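Local coordinates for protein complement factor MASP-3 (Homo sapiens, PDB 3DEM) that associates as a complement serine protease with mannan-binding lectin and ficolins through its CUB1-EGF-CUB2 region, probably in the lectin pathway of innate immunity, at residues A[176-181]-A[256-261]; A[211-216]-A[244-249]; A[227-230]-A[235-238]. All blocks are in the same frame, centred on the assembly; numbering follows the deposited sequence.

Contact 1. Residues A[176-181]-A[256-261]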
ATOM      1  N   GLY A 176       6.030  22.798 -50.214  1.00 39.51           N
ATOM      2  CA  GLY A 176       5.681  22.498 -48.834  1.00 39.76           C
ATOM      3  C   GLY A 176       6.672  21.632 -48.086  1.00 39.96           C
ATOM      4  O   GLY A 176       7.632  21.123 -48.660  1.00 39.88           O
ATOM      5  N   VAL A 177       6.429  21.477 -46.789  1.00 40.10           N
ATOM      6  CA  VAL A 177       7.280  20.675 -45.918  1.00 40.30           C
ATOM      7  C   VAL A 177       6.449  19.618 -45.199  1.00 40.50           C
ATOM      8  O   VAL A 177       5.356  19.895 -44.696  1.00 40.54           O
ATOM      9  CB  VAL A 177       8.003  21.541 -44.863  1.00 40.35           C
ATOM     10  CG1 VAL A 177       8.838  20.664 -43.937  1.00 40.09           C
ATOM     11  CG2 VAL A 177       8.870  22.599 -45.541  1.00 40.21           C
ATOM     12  N   ILE A 178       6.977  18.402 -45.154  1.00 40.46           N
ATOM     13  CA  ILE A 178       6.290  17.293 -44.524  1.00 40.51           C
ATOM     14  C   ILE A 178       7.290  16.602 -43.608  1.00 40.68           C
ATOM     15  O   ILE A 178       8.457  16.441 -43.973  1.00 40.82           O
ATOM     16  CB  ILE A 178       5.760  16.306 -45.586  1.00 40.58           C
ATOM     17  CG1 ILE A 178       4.957  17.056 -46.657  1.00 40.43           C
ATOM     18  CG2 ILE A 178       4.923  15.195 -44.943  1.00 40.66           C
ATOM     19  CD1 ILE A 178       4.254  16.150 -47.671  1.00 40.16           C
ATOM     20  N   THR A 179       6.850  16.226 -42.410  1.00 40.56           N
ATOM     21  CA  THR A 179       7.740  15.570 -41.453  1.00 40.54           C
ATOM     22  C   THR A 179       7.020  14.444 -40.721  1.00 40.64           C
ATOM     23  O   THR A 179       5.787  14.375 -40.718  1.00 40.71           O
ATOM     24  CB  THR A 179       8.294  16.549 -40.376  1.00 40.64           C
ATOM     25  OG1 THR A 179       7.283  16.816 -39.392  1.00 40.61           O
ATOM     26  CG2 THR A 179       8.800  17.874 -40.988  1.00 40.15           C
ATOM     27  N   SER A 180       7.799  13.558 -40.103  1.00 40.48           N
ATOM     28  CA  SER A 180       7.265  12.625 -39.130  1.00 40.33           C
ATOM     29  C   SER A 180       6.701  13.418 -37.947  1.00 40.25           C
ATOM     30  O   SER A 180       7.121  14.543 -37.694  1.00 40.11           O
ATOM     31  CB  SER A 180       8.367  11.672 -38.665  1.00 40.43           C
ATOM     32  OG  SER A 180       9.494  12.394 -38.192  1.00 40.35           O
ATOM     33  N   PRO A 181       5.725  12.845 -37.227  1.00 40.46           N
ATOM     34  CA  PRO A 181       5.111  13.598 -36.129  1.00 40.49           C
ATOM     35  C   PRO A 181       6.120  13.999 -35.053  1.00 40.50           C
ATOM     36  O   PRO A 181       6.930  13.174 -34.625  1.00 40.71           O
ATOM     37  CB  PRO A 181       4.075  12.617 -35.563  1.00 40.35           C
ATOM     38  CG  PRO A 181       3.827  11.641 -36.670  1.00 40.31           C
ATOM     39  CD  PRO A 181       5.125  11.508 -37.386  1.00 40.32           C
ATOM     40  N   VAL A 256       1.019  12.520 -54.923  1.00 40.39           N
ATOM     41  CA  VAL A 256       1.942  11.606 -54.271  1.00 40.41           C
ATOM     42  C   VAL A 256       1.389  11.198 -52.913  1.00 40.50           C
ATOM     43  O   VAL A 256       0.818  12.022 -52.189  1.00 40.63           O
ATOM     44  CB  VAL A 256       3.332  12.266 -54.066  1.00 40.48           C
ATOM     45  CG1 VAL A 256       4.247  11.351 -53.276  1.00 40.16           C
ATOM     46  CG2 VAL A 256       3.958  12.643 -55.414  1.00 40.11           C
ATOM     47  N   LEU A 257       1.543   9.924 -52.572  1.00 40.27           N
ATOM     48  CA  LEU A 257       1.213   9.465 -51.231  1.00 40.35           C
ATOM     49  C   LEU A 257       2.456   9.003 -50.486  1.00 40.42           C
ATOM     50  O   LEU A 257       3.238   8.201 -50.996  1.00 40.50           O
ATOM     51  CB  LEU A 257       0.186   8.332 -51.266  1.00 40.34           C
ATOM     52  CG  LEU A 257      -0.053   7.660 -49.910  1.00 40.65           C
ATOM     53  CD1 LEU A 257      -0.880   8.555 -48.978  1.00 40.33           C
ATOM     54  CD2 LEU A 257      -0.706   6.294 -50.077  1.00 40.33           C
ATOM     55  N   ILE A 258       2.633   9.519 -49.277  1.00 40.51           N
ATOM     56  CA  ILE A 258       3.709   9.087 -48.407  1.00 40.51           C
ATOM     57  C   ILE A 258       3.086   8.346 -47.231  1.00 40.70           C
ATOM     58  O   ILE A 258       2.249   8.895 -46.502  1.00 40.79           O
ATOM     59  CB  ILE A 258       4.540  10.279 -47.897  1.00 40.71           C
ATOM     60  CG1 ILE A 258       5.151  11.047 -49.075  1.00 40.99           C
ATOM     61  CG2 ILE A 258       5.637   9.809 -46.952  1.00 40.93           C
ATOM     62  CD1 ILE A 258       5.290  12.527 -48.828  1.00 40.79           C
ATOM     63  N   LEU A 259       3.480   7.089 -47.067  1.00 40.48           N
ATOM     64  CA  LEU A 259       3.057   6.292 -45.933  1.00 40.41           C
ATOM     65  C   LEU A 259       4.230   6.104 -44.977  1.00 40.37           C
ATOM     66  O   LEU A 259       5.312   5.665 -45.383  1.00 40.25           O
ATOM     67  CB  LEU A 259       2.520   4.933 -46.395  1.00 40.21           C
ATOM     68  CG  LEU A 259       2.051   3.965 -45.294  1.00 41.09           C
ATOM     69  CD1 LEU A 259       0.920   3.060 -45.769  1.00 40.86           C
ATOM     70  CD2 LEU A 259       3.209   3.127 -44.759  1.00 41.43           C
ATOM     71  N   PHE A 260       4.014   6.459 -43.716  1.00 40.21           N
ATOM     72  CA  PHE A 260       5.013   6.255 -42.681  1.00 40.40           C
ATOM     73  C   PHE A 260       4.489   5.305 -41.614  1.00 40.34           C
ATOM     74  O   PHE A 260       3.510   5.602 -40.937  1.00 40.40           O
ATOM     75  CB  PHE A 260       5.443   7.587 -42.053  1.00 40.47           C
ATOM     76  CG  PHE A 260       6.482   7.443 -40.970  1.00 40.55           C
ATOM     77  CD1 PHE A 260       7.612   6.658 -41.175  1.00 40.49           C
ATOM     78  CD2 PHE A 260       6.337   8.103 -39.755  1.00 40.60           C
ATOM     79  CE1 PHE A 260       8.575   6.522 -40.180  1.00 40.42           C
ATOM     80  CE2 PHE A 260       7.293   7.976 -38.755  1.00 40.49           C
ATOM     81  CZ  PHE A 260       8.416   7.183 -38.968  1.00 40.59           C
ATOM     82  N   HIS A 261       5.146   4.160 -41.478  1.00 40.29           N
ATOM     83  CA  HIS A 261       4.736   3.145 -40.514  1.00 40.44           C
ATOM     84  C   HIS A 261       5.748   3.076 -39.379  1.00 40.40           C
ATOM     85  O   HIS A 261       6.950   3.043 -39.624  1.00 40.52           O
ATOM     86  CB  HIS A 261       4.630   1.775 -41.198  1.00 40.37           C
ATOM     87  CG  HIS A 261       4.215   0.660 -40.280  1.00 40.38           C
ATOM     88  ND1 HIS A 261       5.122  -0.120 -39.594  1.00 40.40           N
ATOM     89  CD2 HIS A 261       2.990   0.182 -39.955  1.00 40.29           C
ATOM     90  CE1 HIS A 261       4.474  -1.017 -38.872  1.00 40.36           C
ATOM     91  NE2 HIS A 261       3.178  -0.856 -39.075  1.00 40.29           N
TER
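Phe260 sends its ring across to Ser180 and Pro181, where residues 176-181 run out of their strand. Its CB points at the opposite segment, and with CG anti to the backbone N (chi1 -180°) the ring stands well off its own strand. On one flank of the ring, CD2 faces Pro181 CD at 4.3 Å, with the proline carbon at the ring edge and close to its plane. One atom further, CE2 makes the closer approach, 3.8 Å to Ser180 CB, which comes in obliquely. Trp271 and Tyr187 also meet the ring, each edge-to-face, and Ile228 touches it too. Ser180 OG looks elsewhere and bonds Trp271 N, so the serine offers the phenylalanine only carbon.

Further along the strands, Ile178 and Ile258 reach toward each other tip to tip, CD1 to CD1 at 3.9 Å. No hydrogen bond crosses: this is the inside of the CUB beta sandwich. Strand 175-179 is an edge strand of one sheet, paired with 272-277, and strand 255-261 lies in the facing sheet between 192-198 and 227-232. Leu273, Tyr195, Ile197 and Ile228 pack round the two isoleucines.

Contact 2. Residues A[211-216]-A[244-249]. With CA (calcium ion), chain F.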
ATOM      1  N   ASP A 211      17.755  17.705 -43.424  1.00 40.45           N
ATOM      2  CA  ASP A 211      18.078  17.596 -41.995  1.00 40.45           C
ATOM      3  C   ASP A 211      18.208  16.139 -41.533  1.00 40.53           C
ATOM      4  O   ASP A 211      18.589  15.271 -42.314  1.00 40.56           O
ATOM      5  CB  ASP A 211      17.058  18.358 -41.149  1.00 40.44           C
ATOM      6  CG  ASP A 211      16.973  19.828 -41.523  1.00 40.63           C
ATOM      7  OD1 ASP A 211      17.976  20.393 -42.014  1.00 38.86           O
ATOM      8  OD2 ASP A 211      15.892  20.420 -41.319  1.00 42.49           O
ATOM      9  N   ILE A 212      17.891  15.883 -40.266  1.00 40.55           N
ATOM     10  CA  ILE A 212      18.021  14.545 -39.681  1.00 40.54           C
ATOM     11  C   ILE A 212      17.133  13.519 -40.377  1.00 40.24           C
ATOM     12  O   ILE A 212      15.965  13.781 -40.653  1.00 39.93           O
ATOM     13  CB  ILE A 212      17.690  14.545 -38.162  1.00 40.65           C
ATOM     14  CG1 ILE A 212      18.808  15.212 -37.363  1.00 40.68           C
ATOM     15  CG2 ILE A 212      17.491  13.135 -37.650  1.00 40.97           C
ATOM     16  CD1 ILE A 212      18.361  15.705 -35.995  1.00 40.77           C
ATOM     17  N   PHE A 213      17.714  12.359 -40.675  1.00 40.23           N
ATOM     18  CA  PHE A 213      16.969  11.199 -41.140  1.00 40.37           C
ATOM     19  C   PHE A 213      17.319  10.003 -40.251  1.00 40.33           C
ATOM     20  O   PHE A 213      18.462   9.544 -40.230  1.00 39.98           O
ATOM     21  CB  PHE A 213      17.285  10.898 -42.604  1.00 40.47           C
ATOM     22  CG  PHE A 213      16.397   9.849 -43.212  1.00 40.45           C
ATOM     23  CD1 PHE A 213      15.213  10.210 -43.844  1.00 40.34           C
ATOM     24  CD2 PHE A 213      16.741   8.506 -43.155  1.00 40.32           C
ATOM     25  CE1 PHE A 213      14.388   9.255 -44.411  1.00 40.48           C
ATOM     26  CE2 PHE A 213      15.918   7.535 -43.721  1.00 40.46           C
ATOM     27  CZ  PHE A 213      14.742   7.912 -44.354  1.00 40.70           C
ATOM     28  N   ASP A 214      16.334   9.512 -39.510  1.00 40.33           N
ATOM     29  CA  ASP A 214      16.579   8.498 -38.488  1.00 40.34           C
ATOM     30  C   ASP A 214      15.339   7.631 -38.323  1.00 40.40           C
ATOM     31  O   ASP A 214      14.433   7.955 -37.551  1.00 40.34           O
ATOM     32  CB  ASP A 214      16.976   9.168 -37.167  1.00 40.24           C
ATOM     33  CG  ASP A 214      17.197   8.178 -36.034  1.00 40.43           C
ATOM     34  OD1 ASP A 214      17.322   6.956 -36.283  1.00 40.19           O
ATOM     35  OD2 ASP A 214      17.256   8.640 -34.874  1.00 40.76           O
ATOM     36  N   ILE A 215      15.306   6.540 -39.084  1.00 40.39           N
ATOM     37  CA  ILE A 215      14.229   5.562 -39.025  1.00 40.50           C
ATOM     38  C   ILE A 215      14.836   4.222 -38.640  1.00 40.56           C
ATOM     39  O   ILE A 215      15.805   3.778 -39.256  1.00 40.65           O
ATOM     40  CB  ILE A 215      13.492   5.445 -40.378  1.00 40.42           C
ATOM     41  CG1 ILE A 215      12.993   6.823 -40.828  1.00 40.53           C
ATOM     42  CG2 ILE A 215      12.321   4.466 -40.273  1.00 40.57           C
ATOM     43  CD1 ILE A 215      12.119   6.796 -42.070  1.00 40.44           C
ATOM     44  N   GLU A 216      14.292   3.599 -37.600  1.00 40.51           N
ATOM     45  CA  GLU A 216      14.801   2.321 -37.121  1.00 40.39           C
ATOM     46  C   GLU A 216      14.975   1.336 -38.275  1.00 40.45           C
ATOM     47  O   GLU A 216      14.081   1.185 -39.114  1.00 40.52           O
ATOM     48  CB  GLU A 216      13.847   1.731 -36.081  1.00 40.39           C
ATOM     49  CG  GLU A 216      14.441   0.605 -35.252  1.00 40.35           C
ATOM     50  CD  GLU A 216      13.407  -0.070 -34.371  1.00 40.68           C
ATOM     51  OE1 GLU A 216      12.233   0.355 -34.402  1.00 40.50           O
ATOM     52  OE2 GLU A 216      13.763  -1.031 -33.655  1.00 40.95           O
ATOM     53  N   LYS A 244      20.341   7.088 -43.525  1.00 40.72           N
ATOM     54  CA  LYS A 244      20.661   7.773 -44.767  1.00 40.65           C
ATOM     55  C   LYS A 244      19.387   7.919 -45.586  1.00 40.55           C
ATOM     56  O   LYS A 244      18.754   6.927 -45.949  1.00 40.62           O
ATOM     57  CB  LYS A 244      21.694   6.965 -45.547  1.00 40.71           C
ATOM     58  CG  LYS A 244      22.168   7.609 -46.839  1.00 41.01           C
ATOM     59  CD  LYS A 244      23.500   8.311 -46.645  1.00 41.20           C
ATOM     60  CE  LYS A 244      24.136   8.669 -47.984  1.00 41.31           C
ATOM     61  NZ  LYS A 244      23.250   9.571 -48.775  1.00 41.46           N
ATOM     62  N   ALA A 245      19.012   9.159 -45.871  1.00 40.41           N
ATOM     63  CA  ALA A 245      17.794   9.434 -46.624  1.00 40.45           C
ATOM     64  C   ALA A 245      17.946   9.001 -48.079  1.00 40.35           C
ATOM     65  O   ALA A 245      19.046   9.021 -48.620  1.00 40.10           O
ATOM     66  CB  ALA A 245      17.446  10.912 -46.544  1.00 40.17           C
ATOM     67  N   PRO A 246      16.833   8.591 -48.715  1.00 40.45           N
ATOM     68  CA  PRO A 246      16.915   8.292 -50.140  1.00 40.45           C
ATOM     69  C   PRO A 246      17.292   9.545 -50.917  1.00 40.53           C
ATOM     70  O   PRO A 246      17.077  10.660 -50.442  1.00 40.36           O
ATOM     71  CB  PRO A 246      15.495   7.843 -50.503  1.00 40.61           C
ATOM     72  CG  PRO A 246      14.627   8.258 -49.367  1.00 40.47           C
ATOM     73  CD  PRO A 246      15.485   8.369 -48.160  1.00 40.30           C
ATOM     74  N   GLU A 247      17.875   9.357 -52.095  1.00 40.50           N
ATOM     75  CA  GLU A 247      18.199  10.467 -52.974  1.00 40.47           C
ATOM     76  C   GLU A 247      16.916  11.187 -53.385  1.00 40.35           C
ATOM     77  O   GLU A 247      15.831  10.613 -53.315  1.00 40.26           O
ATOM     78  CB  GLU A 247      18.941   9.952 -54.210  1.00 40.57           C
ATOM     79  CG  GLU A 247      20.217   9.201 -53.883  1.00 40.71           C
ATOM     80  CD  GLU A 247      21.258  10.099 -53.247  1.00 41.37           C
ATOM     81  OE1 GLU A 247      21.533  11.177 -53.815  1.00 41.29           O
ATOM     82  OE2 GLU A 247      21.802   9.731 -52.181  1.00 42.15           O
ATOM     83  N   PRO A 248      17.034  12.456 -53.802  1.00 40.30           N
ATOM     84  CA  PRO A 248      15.873  13.217 -54.244  1.00 40.28           C
ATOM     85  C   PRO A 248      15.057  12.456 -55.284  1.00 40.30           C
ATOM     86  O   PRO A 248      15.621  11.789 -56.154  1.00 40.16           O
ATOM     87  CB  PRO A 248      16.494  14.468 -54.871  1.00 40.26           C
ATOM     88  CG  PRO A 248      17.782  14.639 -54.155  1.00 40.21           C
ATOM     89  CD  PRO A 248      18.276  13.248 -53.875  1.00 40.36           C
ATOM     90  N   ILE A 249      13.737  12.559 -55.186  1.00 40.33           N
ATOM     91  CA  ILE A 249      12.848  11.837 -56.082  1.00 40.42           C
ATOM     92  C   ILE A 249      12.088  12.785 -57.004  1.00 40.45           C
ATOM     93  O   ILE A 249      11.293  13.610 -56.543  1.00 40.42           O
ATOM     94  CB  ILE A 249      11.853  10.973 -55.286  1.00 40.48           C
ATOM     95  CG1 ILE A 249      12.613   9.885 -54.521  1.00 40.49           C
ATOM     96  CG2 ILE A 249      10.792  10.366 -56.205  1.00 40.28           C
ATOM     97  CD1 ILE A 249      11.797   9.219 -53.423  1.00 40.74           C
TER
HETATM   98 CA    CA F8001      10.355   1.580 -34.192  1.00 32.61          CA
HETATM   99  O   HOH W   1       8.457   2.939 -33.659  1.00 30.11           O
HETATM  100  O   HOH W   2      11.625   3.522 -33.590  1.00 31.50           O
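Phe213 is laid against Ala245 by its first two torsions: CG is anti to the backbone N (chi1 -171°), which extends the side chain toward residues 244-249, and chi2 near 90° turns the ring so that one face meets them. The alanine backbone comes down on that face. Ala245 CA lies 3.6 Å from the ring centroid and only 9° off the normal, a well-centred CH-pi contact. Ala245 CB rests over the same ring, nearest CD1 at 3.6 Å. Main chain meets the CD2 side of the ring as well, Phe213 CD2 lying 3.6 Å from Lys244 C in an oblique approach, while at the far end Phe213 CZ touches Pro246 CD at 3.9 Å, the two side chains crossing at about a right angle. Phe209, edge-to-face with the phenylalanine, also touches Ala245 and Pro246 and so ties the pair of loops to strand 205-209.

Three residues further on, the same loop turns to metal. The Glu216 chain is extended beyond CG, and its OE1 reaches the calcium at 2.2 Å. Two waters, each 2.4 Å from the ion, share the coordination sphere with Asp226, Asp263 and Ser265, which complete this calcium site of the second CUB domain. Tyr187 OH takes the Glu216 N-H, and Asp214 OD2 bonds to Arg269 N, two bonds that probably steady the loop on its approach to the ion.

The chemistry therefore divides along one short loop. Across to 244-249 there is no hydrogen bond, and the join rests on an aromatic face against C-H groups; at the other end of the loop the bonding is to the metal, with the carboxylate charge of Glu216 probably helping to offset that of the calcium.

Contact 3. Residues A[227-230]-A[235-238]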
ATOM      1  N   TYR A 227       9.185   2.294 -41.527  1.00 40.33           N
ATOM      2  CA  TYR A 227       9.497   2.585 -42.916  1.00 40.38           C
ATOM      3  C   TYR A 227       8.626   3.662 -43.542  1.00 40.54           C
ATOM      4  O   TYR A 227       7.525   3.960 -43.069  1.00 40.34           O
ATOM      5  CB  TYR A 227       9.401   1.313 -43.762  1.00 40.37           C
ATOM      6  CG  TYR A 227       8.056   0.620 -43.660  1.00 40.59           C
ATOM      7  CD1 TYR A 227       6.988   1.021 -44.448  1.00 40.47           C
ATOM      8  CD2 TYR A 227       7.855  -0.435 -42.771  1.00 40.18           C
ATOM      9  CE1 TYR A 227       5.761   0.395 -44.361  1.00 40.36           C
ATOM     10  CE2 TYR A 227       6.623  -1.070 -42.679  1.00 40.26           C
ATOM     11  CZ  TYR A 227       5.580  -0.645 -43.479  1.00 40.49           C
ATOM     12  OH  TYR A 227       4.347  -1.263 -43.400  1.00 40.81           O
ATOM     13  N   ILE A 228       9.152   4.241 -44.618  1.00 40.58           N
ATOM     14  CA  ILE A 228       8.398   5.097 -45.503  1.00 40.49           C
ATOM     15  C   ILE A 228       8.180   4.346 -46.810  1.00 40.57           C
ATOM     16  O   ILE A 228       9.104   3.721 -47.339  1.00 40.69           O
ATOM     17  CB  ILE A 228       9.184   6.387 -45.835  1.00 40.75           C
ATOM     18  CG1 ILE A 228       9.359   7.257 -44.594  1.00 40.43           C
ATOM     19  CG2 ILE A 228       8.483   7.180 -46.937  1.00 40.62           C
ATOM     20  CD1 ILE A 228      10.170   8.512 -44.848  1.00 40.45           C
ATOM     21  N   LYS A 229       6.949   4.392 -47.307  1.00 40.43           N
ATOM     22  CA  LYS A 229       6.644   3.996 -48.668  1.00 40.39           C
ATOM     23  C   LYS A 229       6.079   5.232 -49.361  1.00 40.49           C
ATOM     24  O   LYS A 229       5.376   6.040 -48.743  1.00 40.22           O
ATOM     25  CB  LYS A 229       5.590   2.892 -48.698  1.00 40.35           C
ATOM     26  CG  LYS A 229       6.079   1.504 -48.324  1.00 40.76           C
ATOM     27  CD  LYS A 229       4.877   0.582 -48.071  1.00 40.59           C
ATOM     28  CE  LYS A 229       5.283  -0.876 -47.881  1.00 41.15           C
ATOM     29  NZ  LYS A 229       4.084  -1.776 -47.767  1.00 40.87           N
ATOM     30  N   ILE A 230       6.382   5.375 -50.641  1.00 40.28           N
ATOM     31  CA  ILE A 230       5.883   6.498 -51.410  1.00 40.30           C
ATOM     32  C   ILE A 230       5.208   5.987 -52.669  1.00 40.31           C
ATOM     33  O   ILE A 230       5.864   5.430 -53.550  1.00 40.14           O
ATOM     34  CB  ILE A 230       7.014   7.462 -51.795  1.00 40.30           C
ATOM     35  CG1 ILE A 230       7.719   7.990 -50.535  1.00 40.22           C
ATOM     36  CG2 ILE A 230       6.468   8.592 -52.659  1.00 40.14           C
ATOM     37  CD1 ILE A 230       8.911   8.885 -50.822  1.00 40.40           C
ATOM     38  N   LYS A 235       2.694   2.769 -58.646  1.00 40.42           N
ATOM     39  CA  LYS A 235       3.982   2.251 -58.206  1.00 40.57           C
ATOM     40  C   LYS A 235       4.352   2.727 -56.807  1.00 40.48           C
ATOM     41  O   LYS A 235       4.164   3.894 -56.465  1.00 40.49           O
ATOM     42  CB  LYS A 235       5.075   2.656 -59.203  1.00 40.75           C
ATOM     43  CG  LYS A 235       6.411   1.956 -59.014  1.00 41.12           C
ATOM     44  CD  LYS A 235       7.494   2.666 -59.823  1.00 41.92           C
ATOM     45  CE  LYS A 235       8.888   2.089 -59.565  1.00 41.82           C
ATOM     46  NZ  LYS A 235       9.950   2.900 -60.251  1.00 41.82           N
ATOM     47  N   VAL A 236       4.882   1.816 -56.000  1.00 40.36           N
ATOM     48  CA  VAL A 236       5.338   2.165 -54.665  1.00 40.24           C
ATOM     49  C   VAL A 236       6.865   2.163 -54.596  1.00 40.19           C
ATOM     50  O   VAL A 236       7.521   1.197 -54.992  1.00 40.15           O
ATOM     51  CB  VAL A 236       4.765   1.206 -53.605  1.00 40.29           C
ATOM     52  CG1 VAL A 236       5.242   1.599 -52.215  1.00 39.89           C
ATOM     53  CG2 VAL A 236       3.247   1.199 -53.673  1.00 40.35           C
ATOM     54  N   LEU A 237       7.422   3.264 -54.110  1.00 40.17           N
ATOM     55  CA  LEU A 237       8.852   3.366 -53.874  1.00 40.22           C
ATOM     56  C   LEU A 237       9.146   3.059 -52.414  1.00 40.21           C
ATOM     57  O   LEU A 237       8.373   3.406 -51.532  1.00 40.10           O
ATOM     58  CB  LEU A 237       9.352   4.766 -54.224  1.00 40.16           C
ATOM     59  CG  LEU A 237       9.077   5.232 -55.650  1.00 40.34           C
ATOM     60  CD1 LEU A 237       9.370   6.712 -55.766  1.00 40.29           C
ATOM     61  CD2 LEU A 237       9.910   4.435 -56.637  1.00 40.43           C
ATOM     62  N   GLY A 238      10.274   2.413 -52.163  1.00 40.23           N
ATOM     63  CA  GLY A 238      10.639   2.030 -50.813  1.00 40.23           C
ATOM     64  C   GLY A 238      10.552   0.528 -50.664  1.00 40.35           C
ATOM     65  O   GLY A 238      10.532  -0.190 -51.657  1.00 40.38           O
TER
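Ile230 and Leu237 exchange two backbone hydrogen bonds, the hydrogen-bonded antiparallel pair of the beta hairpin formed by strands 227-232 and 235-240 in the second CUB domain. The Leu237 N-H bonds to Ile230 O at 2.7 Å and is practically straight, 179° at the hydrogen; in return Ile230 N gives a 2.9 Å bond to Leu237 O. Both carbonyl oxygens also receive a longer CA-H...O contact, Ile230 O from Val236 CA at 3.5 Å and Leu237 O from Lys229 CA at 3.4 Å, so each oxygen is approached by an N-H and a C-H from the partner strand. The two short segments run at 149° to each other, antiparallel with the usual twist of a beta sheet.

Past this pair the regular register does not continue. The next backbone bond of the first strand joins Ile228 to Phe240, one residue further along than simple pairing would place it. Gly238 lies at this irregularity with a positive phi of 110°, its CA beside Ile228 O, and has no beta carbon to crowd that oxygen.

Ile230 and Leu237 put their side chains on the same face of the sheet, with CB to CB at 4.3 Å. There Ile249, from the facing sheet, touches both of them, while Ile230 also meets Leu207 and Val256. The other face carries Lys229 and Val236. The valine has CG1 anti to its main-chain nitrogen, which brings this methyl against the base of the lysine chain: Val236 CG1 lies 3.8 Å from Lys229 CB and 4.0 Å from Lys229 CG.

All three contacts belong to the second CUB domain, with centres 11 to 13 Å apart. Strands 227-232 and 255-261 are neighbours in one sheet, so contacts 1 and 3 join directly: Leu259 N lies 2.7 Å from Lys229 O and His261 N 2.9 Å from Tyr227 O, both probable hydrogen bonds. Contact 2 meets both through isoleucines. Ile215 CD1 packs 4.0 Å from Phe260 CE1 and 3.8 Å from Ile228 CG1, and Ile249 CD1 is 3.9 Å from Ile230 CD1. The calcium is bound by Glu216 of contact 2; the Phe260 side chain is about 8 Å from it and that of Ile228 about 12 Å, so the hydrophobic interior begins close behind the metal site.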